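Local coordinates for protein transcriptional regulator, TetR family (Myxococcus xanthus, PDB 5K7F) that probably binds DNA as a TetR-family transcriptional regulator, its likely effector isovaleryl coenzyme A in the control of isovaleryl coenzyme A biosynthesis, at residues S165-G168 / M169-I173; G181-D185 / E186-D190. One frame throughout, in Å; residues are numbered along the deposited sequence. Where two conformers were deposited one is given.

Overall arrangement
Interaction 1 (S165-G168 / M169-I173) and interaction 2 (G181-D185 / E186-D190) lie in series along the chain, on helix 159-171 and at the start of helix 185-196, two helices that follow each other. Their centres are about 15 Å apart, and they touch where I173 CD1 packs on I188 CG2 at 4.1 Å. Interaction 1 is the more central, its centre about 10 Å from that of the chain against about 18 Å for interaction 2. Helix 89-105 packs against both, and both reach the second subunit. They thus belong to the C-terminal, tetracycline-repressor-like part of the protein, whereas the predicted helix-turn-helix, residues 38-57, is remote in sequence.

Interaction 1 (S165-G168 / M169-I173); sequences SFLG and MVLWI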
ATOM      1  N   SER A 165      -6.878   5.861  -6.183  1.00  7.69           N
ATOM      2  CA  SER A 165      -6.824   6.623  -4.929  1.00  9.84           C
ATOM      3  C   SER A 165      -7.583   5.868  -3.849  1.00  8.32           C
ATOM      4  O   SER A 165      -7.081   5.636  -2.722  1.00  8.69           O
ATOM      5  CB  SER A 165      -7.414   8.020  -5.131  1.00 13.16           C
ATOM      6  OG  SER A 165      -6.583   8.789  -6.010  1.00 12.49           O
ATOM      7  N   PHE A 166      -8.793   5.468  -4.203  1.00 10.19           N
ATOM      8  CA  PHE A 166      -9.635   4.590  -3.395  1.00  7.09           C
ATOM      9  C   PHE A 166      -8.866   3.343  -2.961  1.00  9.18           C
ATOM     10  O   PHE A 166      -8.844   2.974  -1.771  1.00 10.01           O
ATOM     11  CB  PHE A 166     -10.852   4.259  -4.251  1.00  6.94           C
ATOM     12  CG  PHE A 166     -11.856   3.282  -3.646  1.00  4.99           C
ATOM     13  CD1 PHE A 166     -11.528   1.971  -3.303  1.00  6.78           C
ATOM     14  CD2 PHE A 166     -13.158   3.673  -3.571  1.00 11.84           C
ATOM     15  CE1 PHE A 166     -12.539   1.082  -2.808  1.00  9.58           C
ATOM     16  CE2 PHE A 166     -14.143   2.806  -3.099  1.00  7.82           C
ATOM     17  CZ  PHE A 166     -13.793   1.505  -2.732  1.00  7.64           C
ATOM     18  N   LEU A 167      -8.282   2.631  -3.928  1.00  6.27           N
ATOM     19  CA  LEU A 167      -7.579   1.399  -3.605  1.00  7.95           C
ATOM     20  C   LEU A 167      -6.385   1.641  -2.684  1.00  9.70           C
ATOM     21  O   LEU A 167      -6.186   0.898  -1.714  1.00 10.81           O
ATOM     22  CB  LEU A 167      -7.135   0.697  -4.886  1.00  7.51           C
ATOM     23  CG  LEU A 167      -8.189  -0.147  -5.579  1.00 19.08           C
ATOM     24  CD1 LEU A 167      -7.624  -0.649  -6.922  1.00 20.39           C
ATOM     25  CD2 LEU A 167      -8.659  -1.312  -4.689  1.00 16.66           C
ATOM     26  N   GLY A 168      -5.543   2.647  -2.977  1.00  8.85           N
ATOM     27  CA  GLY A 168      -4.417   2.918  -2.095  1.00  8.22           C
ATOM     28  C   GLY A 168      -4.865   3.269  -0.683  1.00  6.74           C
ATOM     29  O   GLY A 168      -4.288   2.802   0.301  1.00  8.35           O
ATOM     30  N   MET A 169      -5.814   4.189  -0.564  1.00  8.12           N
ATOM     31  CA  MET A 169      -6.330   4.521   0.771  1.00  6.86           C
ATOM     32  C   MET A 169      -6.714   3.280   1.547  1.00  8.63           C
ATOM     33  O   MET A 169      -6.356   3.140   2.732  1.00 12.58           O
ATOM     34  CB  MET A 169      -7.552   5.441   0.678  1.00 10.11           C
ATOM     35  CG  MET A 169      -7.263   6.857   0.425  1.00 20.54           C
ATOM     36  SD  MET A 169      -8.789   7.788   0.095  1.00 19.49           S
ATOM     37  CE  MET A 169      -9.666   7.549   1.586  1.00 11.87           C
ATOM     38  N   VAL A 170      -7.415   2.359   0.898  1.00  7.22           N
ATOM     39  CA  VAL A 170      -8.057   1.270   1.644  1.00  5.25           C
ATOM     40  C   VAL A 170      -7.078   0.136   1.889  1.00  7.18           C
ATOM     41  O   VAL A 170      -6.973  -0.374   3.009  1.00 10.15           O
ATOM     42  CB  VAL A 170      -9.308   0.791   0.893  1.00  9.24           C
ATOM     43  CG1 VAL A 170      -9.910  -0.396   1.584  1.00  8.57           C
ATOM     44  CG2 VAL A 170     -10.328   1.939   0.840  1.00 13.58           C
ATOM     45  N   LEU A 171      -6.300  -0.250   0.877  1.00  9.26           N
ATOM     46  CA  LEU A 171      -5.444  -1.409   1.052  1.00 10.00           C
ATOM     47  C   LEU A 171      -4.284  -1.111   1.997  1.00 14.01           C
ATOM     48  O   LEU A 171      -3.786  -2.027   2.665  1.00 18.63           O
ATOM     49  CB  LEU A 171      -4.939  -1.891  -0.316  1.00 11.04           C
ATOM     50  CG  LEU A 171      -6.052  -2.330  -1.272  1.00 19.74           C
ATOM     51  CD1 LEU A 171      -5.440  -2.746  -2.602  1.00 17.33           C
ATOM     52  CD2 LEU A 171      -6.862  -3.461  -0.683  1.00 11.70           C
ATOM     53  N   TRP A 172      -3.820   0.147   2.062  1.00 11.88           N
ATOM     54  CA  TRP A 172      -2.696   0.499   2.926  0.58 12.58           C
ATOM     55  C   TRP A 172      -3.067   0.504   4.410  1.00  9.34           C
ATOM     56  O   TRP A 172      -2.155   0.565   5.247  1.00  9.96           O
ATOM     57  CB  TRP A 172      -2.089   1.858   2.501  0.58 12.59           C
ATOM     58  CG  TRP A 172      -0.568   1.906   2.749  0.58 12.69           C
ATOM     59  CD1 TRP A 172       0.392   1.210   2.067  0.58 14.77           C
ATOM     60  CD2 TRP A 172       0.126   2.644   3.764  0.58  9.36           C
ATOM     61  NE1 TRP A 172       1.628   1.470   2.591  0.58 19.75           N
ATOM     62  CE2 TRP A 172       1.496   2.352   3.627  0.58 18.94           C
ATOM     63  CE3 TRP A 172      -0.273   3.530   4.769  0.58 15.40           C
ATOM     64  CZ2 TRP A 172       2.468   2.917   4.454  0.58 17.55           C
ATOM     65  CZ3 TRP A 172       0.710   4.084   5.602  0.58 10.25           C
ATOM     66  CH2 TRP A 172       2.045   3.765   5.440  0.58 19.17           C
ATOM     67  N   ILE A 173      -4.366   0.390   4.756  1.00  9.55           N
ATOM     68  CA  ILE A 173      -4.811   0.351   6.164  1.00  5.86           C
ATOM     69  C   ILE A 173      -4.109  -0.756   6.956  1.00  9.37           C
ATOM     70  O   ILE A 173      -3.853  -0.600   8.153  1.00 10.51           O
ATOM     71  CB  ILE A 173      -6.329   0.218   6.234  1.00  7.85           C
ATOM     72  CG1 ILE A 173      -7.020   1.452   5.626  1.00 10.74           C
ATOM     73  CG2 ILE A 173      -6.770   0.022   7.670  1.00  8.65           C
ATOM     74  CD1 ILE A 173      -8.616   1.326   5.608  1.00 11.57           C
TER
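The phenyl ring of F166 meets V170 one turn further along the helix: methyl CG2 of V170 approaches ring atom CD1 of F166 obliquely, at 4.3 Å. The rest of the ring's surroundings come from outside the helix, with M97 of helix 89-105 and Y137 and L141 of helix 125-150 against it. The indole of W172, in the conformer given, turns away from S165-G168.

V170 holds CG1 anti to its backbone N (chi1 175°), which places CG2 beside that nitrogen and only 3.2 Å from F166 O. One position further along the helix, L167 and L171 run side by side in the same direction, methyl against methyl, with L167 CD2 4.1 Å from L171 CD1. M169 instead passes CB and CG alongside the carbonyl oxygen of S165 before bending at chi3 (61°); its side chain touches M97 of helix 89-105 and M192 of helix 185-196 in its own chain, and M169 of the second subunit.

Backbone bonds of the i to i+4 kind tie the turn together. M169 N to S165 O is nearly straight (2.9 Å), as is L171 N to L167 O (2.8 Å), while V170 N divides itself between F166 O and a weak i to i+3 bond to L167 O. W172 N reaches G168 O at 3.2 Å, and S165 OG is satisfied by V161 O.

Buried throughout, surrounded by helices 89-105, 125-150 and 185-196 and by the second subunit, this is the packing of a dimer-interface helix in the all-helical C-terminal domain of a TetR-family regulator.

Interaction 2 (G181-D185 / E186-D190); sequences GRLTD and EQIAD
T184 and Q187 satisfy each other across the first turn of helix 185-196. The backbone N of T184 donates to Q187 OE1 at 2.8 Å, almost straight and in the plane of the amide carbonyl; in return Q187 N donates to T184 OG1 at 3.1 Å. With chi1 at 64°, OG1 sits between the backbone N and the carbonyl carbon of T184, facing the helix start. The other end of the amide is used too: Q187 NE2 donates to a water that in turn donates to R182 O, so both polar atoms of this side chain are engaged.

Behind the cap, I188 N donates to T184 O (3.0 Å) and A189 N to D185 O, while D185 OD1 accepts a weak bond from E186 N. The guanidinium of R182, with L183 CG over one face, offset toward the rim, finds its carboxylate in D158 of the second subunit, and D190 pairs with R98 of helix 89-105.

Below the polar cap, I188 CG1 meets L183 CB at 4.0 Å, and I188 also packs on W176 and F177. With an alanine in place of I188, a gap would probably open between L183 and those two residues, leaving the loop less firmly seated on the helix.

The reciprocal bonds of T184 and Q187 make a capping box, with T184 as N-cap, starting helix 185-196 beside the subunit interface.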
ATOM      1  N   GLY A 181      -6.288   0.360  18.626  1.00 17.09           N
ATOM      2  CA  GLY A 181      -5.864   1.708  18.379  1.00 18.84           C
ATOM      3  C   GLY A 181      -6.907   2.731  18.751  1.00 15.11           C
ATOM      4  O   GLY A 181      -8.034   2.437  19.145  1.00 15.49           O
ATOM      5  N   ARG A 182      -6.499   3.988  18.622  1.00 15.72           N
ATOM      6  CA  ARG A 182      -7.374   5.091  18.984  1.00 11.66           C
ATOM      7  C   ARG A 182      -8.637   5.102  18.133  1.00 13.58           C
ATOM      8  O   ARG A 182      -9.740   5.242  18.659  1.00 13.42           O
ATOM      9  CB  ARG A 182      -6.624   6.414  18.863  1.00  9.35           C
ATOM     10  CG  ARG A 182      -7.499   7.622  19.127  1.00 10.57           C
ATOM     11  CD  ARG A 182      -6.730   8.900  19.045  1.00 15.54           C
ATOM     12  NE  ARG A 182      -6.346   9.219  17.685  1.00 14.00           N
ATOM     13  CZ  ARG A 182      -7.092   9.895  16.809  1.00 15.13           C
ATOM     14  NH1 ARG A 182      -8.314  10.328  17.111  1.00 14.37           N
ATOM     15  NH2 ARG A 182      -6.592  10.149  15.598  1.00 15.24           N
ATOM     16  N   LEU A 183      -8.503   4.917  16.829  1.00 11.22           N
ATOM     17  CA  LEU A 183      -9.630   4.903  15.903  1.00 16.41           C
ATOM     18  C   LEU A 183     -10.113   3.473  15.654  1.00 14.28           C
ATOM     19  O   LEU A 183      -9.301   2.577  15.407  1.00 15.48           O
ATOM     20  CB  LEU A 183      -9.208   5.543  14.585  1.00 14.60           C
ATOM     21  CG  LEU A 183      -8.816   7.014  14.655  1.00 14.96           C
ATOM     22  CD1 LEU A 183      -8.300   7.390  13.303  1.00 23.68           C
ATOM     23  CD2 LEU A 183      -9.919   7.921  15.019  1.00 21.88           C
ATOM     24  N   THR A 184     -11.433   3.263  15.743  1.00 11.31           N
ATOM     25  CA  THR A 184     -12.036   1.997  15.355  1.00 14.70           C
ATOM     26  C   THR A 184     -12.101   1.894  13.829  1.00 15.59           C
ATOM     27  O   THR A 184     -11.940   2.879  13.111  1.00 12.74           O
ATOM     28  CB  THR A 184     -13.450   1.851  15.927  1.00 18.61           C
ATOM     29  OG1 THR A 184     -14.306   2.862  15.366  1.00 15.17           O
ATOM     30  CG2 THR A 184     -13.421   1.992  17.442  1.00 14.81           C
ATOM     31  N   ASP A 185     -12.425   0.705  13.363  1.00 14.05           N
ATOM     32  CA  ASP A 185     -12.595   0.469  11.965  1.00 14.50           C
ATOM     33  C   ASP A 185     -13.704   1.357  11.405  1.00 15.17           C
ATOM     34  O   ASP A 185     -13.594   1.896  10.354  1.00 11.34           O
ATOM     35  CB  ASP A 185     -12.947  -1.025  11.645  1.00 13.53           C
ATOM     36  CG  ASP A 185     -14.103  -1.664  12.521  1.00 19.55           C
ATOM     37  OD1 ASP A 185     -14.687  -1.048  13.382  1.00 16.36           O
ATOM     38  OD2 ASP A 185     -14.376  -2.866  12.301  1.00 16.12           O
ATOM     39  N   GLU A 186     -14.795   1.455  12.156  1.00 10.68           N
ATOM     40  CA  GLU A 186     -15.929   2.266  11.716  1.00 10.52           C
ATOM     41  C   GLU A 186     -15.577   3.750  11.670  1.00 13.18           C
ATOM     42  O   GLU A 186     -16.035   4.465  10.770  1.00 13.52           O
ATOM     43  CB  GLU A 186     -17.130   2.033  12.633  1.00 13.48           C
ATOM     44  CG  GLU A 186     -17.724   0.649  12.487  1.00 14.33           C
ATOM     45  CD  GLU A 186     -19.102   0.509  13.110  1.00 18.35           C
ATOM     46  OE1 GLU A 186     -19.355   0.998  14.243  1.00 17.86           O
ATOM     47  OE2 GLU A 186     -19.949  -0.104  12.440  1.00 16.70           O
ATOM     48  N   GLN A 187     -14.781   4.241  12.627  1.00 11.12           N
ATOM     49  CA  GLN A 187     -14.366   5.643  12.584  1.00  8.41           C
ATOM     50  C   GLN A 187     -13.495   5.903  11.355  1.00  7.81           C
ATOM     51  O   GLN A 187     -13.631   6.951  10.704  1.00 11.12           O
ATOM     52  CB  GLN A 187     -13.617   6.026  13.856  1.00 10.69           C
ATOM     53  CG  GLN A 187     -14.482   6.219  15.063  1.00 13.76           C
ATOM     54  CD  GLN A 187     -13.687   6.293  16.363  1.00 12.88           C
ATOM     55  OE1 GLN A 187     -12.792   5.495  16.616  1.00 15.17           O
ATOM     56  NE2 GLN A 187     -14.014   7.277  17.192  1.00 22.08           N
ATOM     57  N   ILE A 188     -12.640   4.933  11.004  1.00  7.58           N
ATOM     58  CA  ILE A 188     -11.763   5.075   9.835  1.00  9.97           C
ATOM     59  C   ILE A 188     -12.625   5.103   8.588  1.00  7.91           C
ATOM     60  O   ILE A 188     -12.459   5.986   7.732  1.00  9.21           O
ATOM     61  CB  ILE A 188     -10.690   3.963   9.747  1.00  4.02           C
ATOM     62  CG1 ILE A 188      -9.738   4.054  10.959  1.00  6.91           C
ATOM     63  CG2 ILE A 188      -9.892   4.095   8.403  1.00  9.87           C
ATOM     64  CD1 ILE A 188      -8.884   2.819  11.273  1.00  5.36           C
ATOM     65  N   ALA A 189     -13.611   4.204   8.496  1.00  8.92           N
ATOM     66  CA  ALA A 189     -14.465   4.197   7.306  1.00  9.47           C
ATOM     67  C   ALA A 189     -15.319   5.454   7.229  1.00  9.76           C
ATOM     68  O   ALA A 189     -15.470   6.047   6.147  1.00 10.97           O
ATOM     69  CB  ALA A 189     -15.343   2.949   7.280  1.00  9.76           C
ATOM     70  N   ASP A 190     -15.892   5.884   8.360  1.00 10.04           N
ATOM     71  CA  ASP A 190     -16.719   7.083   8.319  1.00 12.91           C
ATOM     72  C   ASP A 190     -15.896   8.245   7.782  1.00 13.42           C
ATOM     73  O   ASP A 190     -16.385   9.057   6.981  1.00 12.84           O
ATOM     74  CB  ASP A 190     -17.274   7.404   9.715  1.00 13.88           C
ATOM     75  CG  ASP A 190     -18.441   6.512  10.116  1.00 23.61           C
ATOM     76  OD1 ASP A 190     -19.045   5.848   9.255  1.00 20.09           O
ATOM     77  OD2 ASP A 190     -18.768   6.506  11.317  1.00 17.79           O
TER
HETATM   78  O   HOH W   1     -11.423   7.413  19.013  1.00 24.10           O